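Local coordinates for CELL division control protein 11 (Saccharomyces cerevisiae, PDB 5AR1) that is a septin, a GTP-binding subunit of the filaments that form a ring and later a collar at the mother-bud neck and act in cytokinesis, at residues Phe108-Ser112 / Phe161-Leu165; Val169-Pro173 / Pro203-Phe207. The contacts are given in a common frame with arbitrary orientation. Numbering follows the deposited sequence.

Contact 1: residues Phe108-Ser112 / Phe161-Leu165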
ATOM      1  N   PHE A 108      -5.845 -13.009   8.930  1.00203.12           N
ATOM      2  CA  PHE A 108      -5.023 -11.821   9.130  1.00199.51           C
ATOM      3  C   PHE A 108      -3.820 -12.085  10.049  1.00198.48           C
ATOM      4  O   PHE A 108      -2.778 -11.459   9.873  1.00196.52           O
ATOM      5  CB  PHE A 108      -5.897 -10.650   9.632  1.00199.80           C
ATOM      6  CG  PHE A 108      -5.670 -10.180  11.051  1.00200.75           C
ATOM      7  CD1 PHE A 108      -6.148 -10.919  12.132  1.00205.49           C
ATOM      8  CD2 PHE A 108      -5.008  -8.982  11.307  1.00200.38           C
ATOM      9  CE1 PHE A 108      -5.922 -10.494  13.445  1.00205.94           C
ATOM     10  CE2 PHE A 108      -4.802  -8.544  12.619  1.00202.32           C
ATOM     11  CZ  PHE A 108      -5.259  -9.303  13.679  1.00203.22           C
ATOM     12  N   GLU A 109      -3.974 -12.985  11.036  1.00195.82           N
ATOM     13  CA  GLU A 109      -2.907 -13.365  11.977  1.00194.80           C
ATOM     14  C   GLU A 109      -1.751 -14.049  11.246  1.00194.56           C
ATOM     15  O   GLU A 109      -0.604 -13.925  11.671  1.00192.80           O
ATOM     16  CB  GLU A 109      -3.448 -14.241  13.121  1.00198.07           C
ATOM     17  CG  GLU A 109      -4.315 -15.403  12.665  1.00209.10           C
ATOM     18  CD  GLU A 109      -5.323 -15.865  13.694  1.00232.50           C
ATOM     19  OE1 GLU A 109      -6.150 -15.032  14.133  1.00233.12           O
ATOM     20  OE2 GLU A 109      -5.306 -17.068  14.041  1.00234.07           O
ATOM     21  N   ILE A 110      -2.069 -14.720  10.116  1.00192.11           N
ATOM     22  CA  ILE A 110      -1.119 -15.402   9.243  1.00192.44           C
ATOM     23  C   ILE A 110      -0.412 -14.398   8.317  1.00191.27           C
ATOM     24  O   ILE A 110       0.719 -14.667   7.910  1.00191.41           O
ATOM     25  CB  ILE A 110      -1.724 -16.626   8.489  1.00197.93           C
ATOM     26  CG1 ILE A 110      -2.660 -16.221   7.328  1.00198.27           C
ATOM     27  CG2 ILE A 110      -2.420 -17.594   9.462  1.00201.24           C
ATOM     28  CD1 ILE A 110      -2.799 -17.310   6.221  1.00206.43           C
ATOM     29  N   ILE A 111      -1.070 -13.248   7.993  1.00185.59           N
ATOM     30  CA  ILE A 111      -0.512 -12.143   7.191  1.00182.31           C
ATOM     31  C   ILE A 111       0.500 -11.470   8.112  1.00182.74           C
ATOM     32  O   ILE A 111       1.658 -11.299   7.734  1.00181.80           O
ATOM     33  CB  ILE A 111      -1.611 -11.137   6.719  1.00182.71           C
ATOM     34  CG1 ILE A 111      -2.516 -11.738   5.628  1.00185.10           C
ATOM     35  CG2 ILE A 111      -1.013  -9.796   6.269  1.00179.83           C
ATOM     36  CD1 ILE A 111      -3.813 -10.911   5.338  1.00188.69           C
ATOM     37  N   SER A 112       0.049 -11.135   9.348  1.00179.94           N
ATOM     38  CA  SER A 112       0.828 -10.536  10.435  1.00178.60           C
ATOM     39  C   SER A 112       2.011 -11.458  10.765  1.00181.79           C
ATOM     40  O   SER A 112       3.123 -10.968  10.978  1.00180.55           O
ATOM     41  CB  SER A 112      -0.054 -10.318  11.664  1.00181.00           C
ATOM     42  OG  SER A 112       0.213  -9.091  12.322  1.00183.16           O
ATOM     43  N   PHE A 161      -6.980  -3.402  11.479  1.00158.23           N
ATOM     44  CA  PHE A 161      -5.942  -4.042  10.698  1.00159.53           C
ATOM     45  C   PHE A 161      -4.777  -3.095  10.505  1.00159.85           C
ATOM     46  O   PHE A 161      -3.651  -3.442  10.853  1.00161.88           O
ATOM     47  CB  PHE A 161      -6.442  -4.538   9.322  1.00162.43           C
ATOM     48  CG  PHE A 161      -5.357  -5.263   8.545  1.00166.80           C
ATOM     49  CD1 PHE A 161      -4.464  -4.558   7.732  1.00166.41           C
ATOM     50  CD2 PHE A 161      -5.186  -6.643   8.676  1.00176.30           C
ATOM     51  CE1 PHE A 161      -3.423  -5.222   7.061  1.00169.10           C
ATOM     52  CE2 PHE A 161      -4.161  -7.308   7.986  1.00181.16           C
ATOM     53  CZ  PHE A 161      -3.283  -6.588   7.190  1.00174.60           C
ATOM     54  N   ILE A 162      -5.031  -1.917   9.936  1.00151.28           N
ATOM     55  CA  ILE A 162      -3.946  -1.023   9.600  1.00147.57           C
ATOM     56  C   ILE A 162      -3.253  -0.399  10.840  1.00151.16           C
ATOM     57  O   ILE A 162      -2.112   0.020  10.678  1.00149.45           O
ATOM     58  CB  ILE A 162      -4.318   0.035   8.505  1.00146.71           C
ATOM     59  CG1 ILE A 162      -5.310   1.099   8.973  1.00145.02           C
ATOM     60  CG2 ILE A 162      -4.827  -0.661   7.233  1.00150.63           C
ATOM     61  CD1 ILE A 162      -6.012   1.783   7.835  1.00147.66           C
ATOM     62  N   ARG A 163      -3.842  -0.396  12.056  1.00150.56           N
ATOM     63  CA  ARG A 163      -3.074   0.202  13.164  1.00152.65           C
ATOM     64  C   ARG A 163      -1.962  -0.689  13.674  1.00164.55           C
ATOM     65  O   ARG A 163      -0.874  -0.204  14.008  1.00164.36           O
ATOM     66  CB  ARG A 163      -3.919   0.715  14.329  1.00155.18           C
ATOM     67  CG  ARG A 163      -5.043  -0.161  14.848  1.00174.75           C
ATOM     68  CD  ARG A 163      -6.183   0.674  15.452  1.00198.33           C
ATOM     69  NE  ARG A 163      -5.877   2.106  15.598  1.00209.83           N
ATOM     70  CZ  ARG A 163      -5.293   2.652  16.665  1.00221.90           C
ATOM     71  NH1 ARG A 163      -4.930   1.893  17.694  1.00217.27           N
ATOM     72  NH2 ARG A 163      -5.041   3.954  16.695  1.00208.68           N
ATOM     73  N   GLN A 164      -2.230  -1.992  13.705  1.00167.66           N
ATOM     74  CA  GLN A 164      -1.283  -3.000  14.142  1.00173.38           C
ATOM     75  C   GLN A 164      -0.187  -3.156  13.083  1.00178.93           C
ATOM     76  O   GLN A 164       0.976  -2.833  13.343  1.00180.56           O
ATOM     77  CB  GLN A 164      -2.014  -4.332  14.387  1.00179.54           C
ATOM     78  CG  GLN A 164      -3.172  -4.209  15.373  1.00191.33           C
ATOM     79  CD  GLN A 164      -3.862  -5.522  15.613  1.00204.23           C
ATOM     80  OE1 GLN A 164      -4.722  -5.954  14.839  1.00201.24           O
ATOM     81  NE2 GLN A 164      -3.526  -6.165  16.716  1.00199.00           N
ATOM     82  N   LEU A 165      -0.594  -3.542  11.860  1.00173.64           N
ATOM     83  CA  LEU A 165       0.279  -3.856  10.736  1.00172.34           C
ATOM     84  C   LEU A 165       0.961  -2.664  10.123  1.00168.24           C
ATOM     85  O   LEU A 165       1.975  -2.843   9.462  1.00166.33           O
ATOM     86  CB  LEU A 165      -0.470  -4.688   9.687  1.00173.71           C
ATOM     87  CG  LEU A 165      -0.667  -6.152  10.171  1.00185.79           C
ATOM     88  CD1 LEU A 165      -2.056  -6.391  10.795  1.00187.27           C
ATOM     89  CD2 LEU A 165      -0.352  -7.157   9.094  1.00189.52           C
TER
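Side-chain packing alone joins these two helical segments, with no hydrogen bond between them. Phe-108 stands just before helix 109-125, and its carbonyl O accepts the Ser-112 N at 2.9 Å in the first turn. Its chi1 of 112° lies between the p and t wells, and its CA-to-CB bond points toward segment 161-165, where the ring makes its contacts. The edge of the Phe-108 ring meets Phe-161, with Phe-108 CD2 3.5 Å from Phe-161 CD2, and Leu-165, with Phe-108 CE2 3.9 Å from Leu-165 CD1; the end of Gln-164 lies along the same edge. A long, flat phenyl suits this partly exposed border, where it bridges the gap between the helices. Phe-161 leaves its backbone sideways, but its t rotamer swings the ring back toward the partner, so that CZ comes 4.0 Å from Ile-111 CG2. Ile-111 (m, t) presents the same CG2 to Leu-165 CD2 at 3.9 Å; its branched side chain thus fills the space between an aromatic ring and a leucine fork. Ser-112 is small enough to let the two segments approach, the CA atoms of Ser-112 and Leu-165 being their nearest pair at 6.7 Å, and its OG lies 3.7 Å from Leu-165 CG. Beneath the pair runs the sheet of this P-loop GTPase domain: Ile-111 and Phe-161 both rest on Val-33 of strand 28-34, while Leu-165 reaches Ile-171 of strand 171-175.

Contact 2: residues Val169-Pro173 / Pro203-Phe207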
ATOM      1  N   VAL A 169       4.540  -2.974   8.169  1.00159.13           N
ATOM      2  CA  VAL A 169       4.559  -2.873   6.701  1.00154.93           C
ATOM      3  C   VAL A 169       4.123  -1.487   6.240  1.00152.01           C
ATOM      4  O   VAL A 169       3.349  -0.849   6.948  1.00151.39           O
ATOM      5  CB  VAL A 169       3.748  -4.032   6.034  1.00160.65           C
ATOM      6  CG1 VAL A 169       2.257  -3.957   6.341  1.00158.30           C
ATOM      7  CG2 VAL A 169       3.984  -4.114   4.533  1.00159.65           C
ATOM      8  N   ASN A 170       4.605  -1.011   5.071  1.00144.60           N
ATOM      9  CA  ASN A 170       4.202   0.306   4.526  1.00138.06           C
ATOM     10  C   ASN A 170       2.801   0.208   3.935  1.00138.45           C
ATOM     11  O   ASN A 170       2.671  -0.239   2.791  1.00139.66           O
ATOM     12  CB  ASN A 170       5.177   0.771   3.434  1.00134.60           C
ATOM     13  CG  ASN A 170       6.422   1.430   3.946  1.00146.17           C
ATOM     14  OD1 ASN A 170       6.420   2.093   4.989  1.00141.65           O
ATOM     15  ND2 ASN A 170       7.476   1.372   3.147  1.00131.58           N
ATOM     16  N   ILE A 171       1.752   0.592   4.699  1.00130.69           N
ATOM     17  CA  ILE A 171       0.380   0.469   4.181  1.00128.40           C
ATOM     18  C   ILE A 171      -0.016   1.659   3.318  1.00127.60           C
ATOM     19  O   ILE A 171       0.042   2.790   3.789  1.00123.68           O
ATOM     20  CB  ILE A 171      -0.671   0.164   5.306  1.00132.07           C
ATOM     21  CG1 ILE A 171      -0.503  -1.292   5.827  1.00136.02           C
ATOM     22  CG2 ILE A 171      -2.127   0.413   4.826  1.00130.35           C
ATOM     23  CD1 ILE A 171      -1.109  -1.580   7.126  1.00130.83           C
ATOM     24  N   ILE A 172      -0.436   1.397   2.070  1.00126.46           N
ATOM     25  CA  ILE A 172      -0.938   2.449   1.174  1.00124.87           C
ATOM     26  C   ILE A 172      -2.443   2.134   0.852  1.00129.00           C
ATOM     27  O   ILE A 172      -2.740   1.068   0.310  1.00131.87           O
ATOM     28  CB  ILE A 172      -0.020   2.779  -0.066  1.00128.35           C
ATOM     29  CG1 ILE A 172      -0.011   1.703  -1.143  1.00133.52           C
ATOM     30  CG2 ILE A 172       1.422   3.095   0.337  1.00129.46           C
ATOM     31  CD1 ILE A 172      -0.691   2.158  -2.366  1.00146.71           C
ATOM     32  N   PRO A 173      -3.418   2.966   1.297  1.00123.99           N
ATOM     33  CA  PRO A 173      -4.839   2.616   1.075  1.00125.26           C
ATOM     34  C   PRO A 173      -5.338   2.774  -0.363  1.00127.12           C
ATOM     35  O   PRO A 173      -5.045   3.779  -1.012  1.00122.82           O
ATOM     36  CB  PRO A 173      -5.580   3.531   2.049  1.00125.42           C
ATOM     37  CG  PRO A 173      -4.708   4.722   2.172  1.00126.42           C
ATOM     38  CD  PRO A 173      -3.289   4.263   1.997  1.00122.54           C
ATOM     39  N   PRO A 203      -1.270   4.556  10.951  1.00128.91           N
ATOM     40  CA  PRO A 203       0.064   4.691  10.362  1.00127.86           C
ATOM     41  C   PRO A 203       0.137   4.142   8.932  1.00130.70           C
ATOM     42  O   PRO A 203       0.393   2.949   8.712  1.00134.84           O
ATOM     43  CB  PRO A 203       0.968   4.000  11.375  1.00134.14           C
ATOM     44  CG  PRO A 203       0.086   3.067  12.121  1.00141.59           C
ATOM     45  CD  PRO A 203      -1.336   3.426  11.903  1.00134.98           C
ATOM     46  N   ILE A 204      -0.109   5.046   7.963  1.00120.53           N
ATOM     47  CA  ILE A 204      -0.135   4.823   6.526  1.00117.55           C
ATOM     48  C   ILE A 204       1.150   5.385   5.929  1.00121.15           C
ATOM     49  O   ILE A 204       1.718   6.290   6.540  1.00121.34           O
ATOM     50  CB  ILE A 204      -1.451   5.527   6.046  1.00119.13           C
ATOM     51  CG1 ILE A 204      -2.455   4.483   5.576  1.00122.25           C
ATOM     52  CG2 ILE A 204      -1.314   6.724   5.020  1.00115.18           C
ATOM     53  CD1 ILE A 204      -2.963   3.593   6.699  1.00146.69           C
ATOM     54  N   TYR A 205       1.645   4.853   4.771  1.00118.45           N
ATOM     55  CA  TYR A 205       2.856   5.392   4.118  1.00118.30           C
ATOM     56  C   TYR A 205       2.389   6.625   3.431  1.00123.45           C
ATOM     57  O   TYR A 205       1.607   6.527   2.481  1.00123.46           O
ATOM     58  CB  TYR A 205       3.447   4.427   3.077  1.00120.85           C
ATOM     59  CG  TYR A 205       4.742   4.897   2.440  1.00121.98           C
ATOM     60  CD1 TYR A 205       5.968   4.652   3.046  1.00125.78           C
ATOM     61  CD2 TYR A 205       4.743   5.575   1.223  1.00121.41           C
ATOM     62  CE1 TYR A 205       7.163   5.058   2.460  1.00126.55           C
ATOM     63  CE2 TYR A 205       5.936   5.994   0.626  1.00123.32           C
ATOM     64  CZ  TYR A 205       7.147   5.711   1.240  1.00133.14           C
ATOM     65  OH  TYR A 205       8.338   6.115   0.682  1.00134.66           O
ATOM     66  N   ASN A 206       2.787   7.790   3.935  1.00121.30           N
ATOM     67  CA  ASN A 206       2.290   9.023   3.342  1.00118.90           C
ATOM     68  C   ASN A 206       3.335   9.753   2.466  1.00123.61           C
ATOM     69  O   ASN A 206       3.432  10.978   2.486  1.00123.30           O
ATOM     70  CB  ASN A 206       1.712   9.913   4.425  1.00117.99           C
ATOM     71  CG  ASN A 206       0.937  11.050   3.861  1.00132.93           C
ATOM     72  OD1 ASN A 206       0.218  10.903   2.866  1.00123.34           O
ATOM     73  ND2 ASN A 206       1.166  12.226   4.418  1.00129.50           N
ATOM     74  N   PHE A 207       4.088   8.992   1.669  1.00120.51           N
ATOM     75  CA  PHE A 207       5.098   9.511   0.747  1.00119.52           C
ATOM     76  C   PHE A 207       6.124  10.458   1.441  1.00127.32           C
ATOM     77  O   PHE A 207       6.288  11.618   1.027  1.00126.05           O
ATOM     78  CB  PHE A 207       4.414  10.138  -0.483  1.00117.36           C
ATOM     79  CG  PHE A 207       3.606   9.100  -1.219  1.00117.45           C
ATOM     80  CD1 PHE A 207       4.221   8.208  -2.090  1.00120.76           C
ATOM     81  CD2 PHE A 207       2.255   8.934  -0.956  1.00118.04           C
ATOM     82  CE1 PHE A 207       3.490   7.202  -2.715  1.00124.17           C
ATOM     83  CE2 PHE A 207       1.523   7.930  -1.589  1.00119.55           C
ATOM     84  CZ  PHE A 207       2.142   7.081  -2.473  1.00121.11           C
TER
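In the P-loop NTPase fold of the septin G domain, strand 171-175 is the outermost parallel strand, and a loop that follows helix 183-199 crosses its outer side here. The loop's path opens at Pro-203, which makes no close contact with the strand and brings the chain in toward it. Ile-204 follows and packs along the strand: its CD1 lies 3.8 Å from Ile-171 CG2 and its CG1 3.7 Å from Pro-173 CD, so a single branched side chain spans two residues of the strand. Proline suits position 173 of the strand, since it offers an apolar ring and has no N-H to leave without an acceptor. Tyr-205 comes next, its CB pointing toward the strand and lying 3.7 Å from Ile-172 CG2, while its ring edge faces Asn-170, with Tyr-205 CD1 3.2 Å from Asn-170 OD1. Asn-170 ND2 also hydrogen-bonds to the O of His-141, and Tyr-205 packs on Leu-284 of helix 274-290. The CA-to-CB bond of Asn-206 points away from the strand. At Phe-207 a positive phi of 53° marks a change of course, and its ring meets His-280 edge-to-face. One hydrogen bond fastens loop to strand: Tyr-205 N donates to Ile-171 O at 2.8 Å, almost straight at 169°, and the same oxygen lies 3.4 Å from Ile-204 CA.

Helix 156-165 is followed, after a short link, by strand 171-175, so contact 1 and contact 2, whose centres lie 13 Å apart, follow one another along the chain and touch. Ile-162 joins them: its CG2 is 3.8 Å from Ile-171 CG2 and its CD1 3.7 Å from Ile-204 CD1, so one isoleucine touches both segments of contact 2. The nucleotide site, assigned by similarity, lies closer to contact 1, where the side chain of Ile-111 is about 7 Å from Gly-34 of the G1 motif and from Gly-97 of the G3 motif. In contact 2 the side chain of Pro-173 remains about 11 Å from that of Ser-178, although its strand leads straight into the predicted G4 motif.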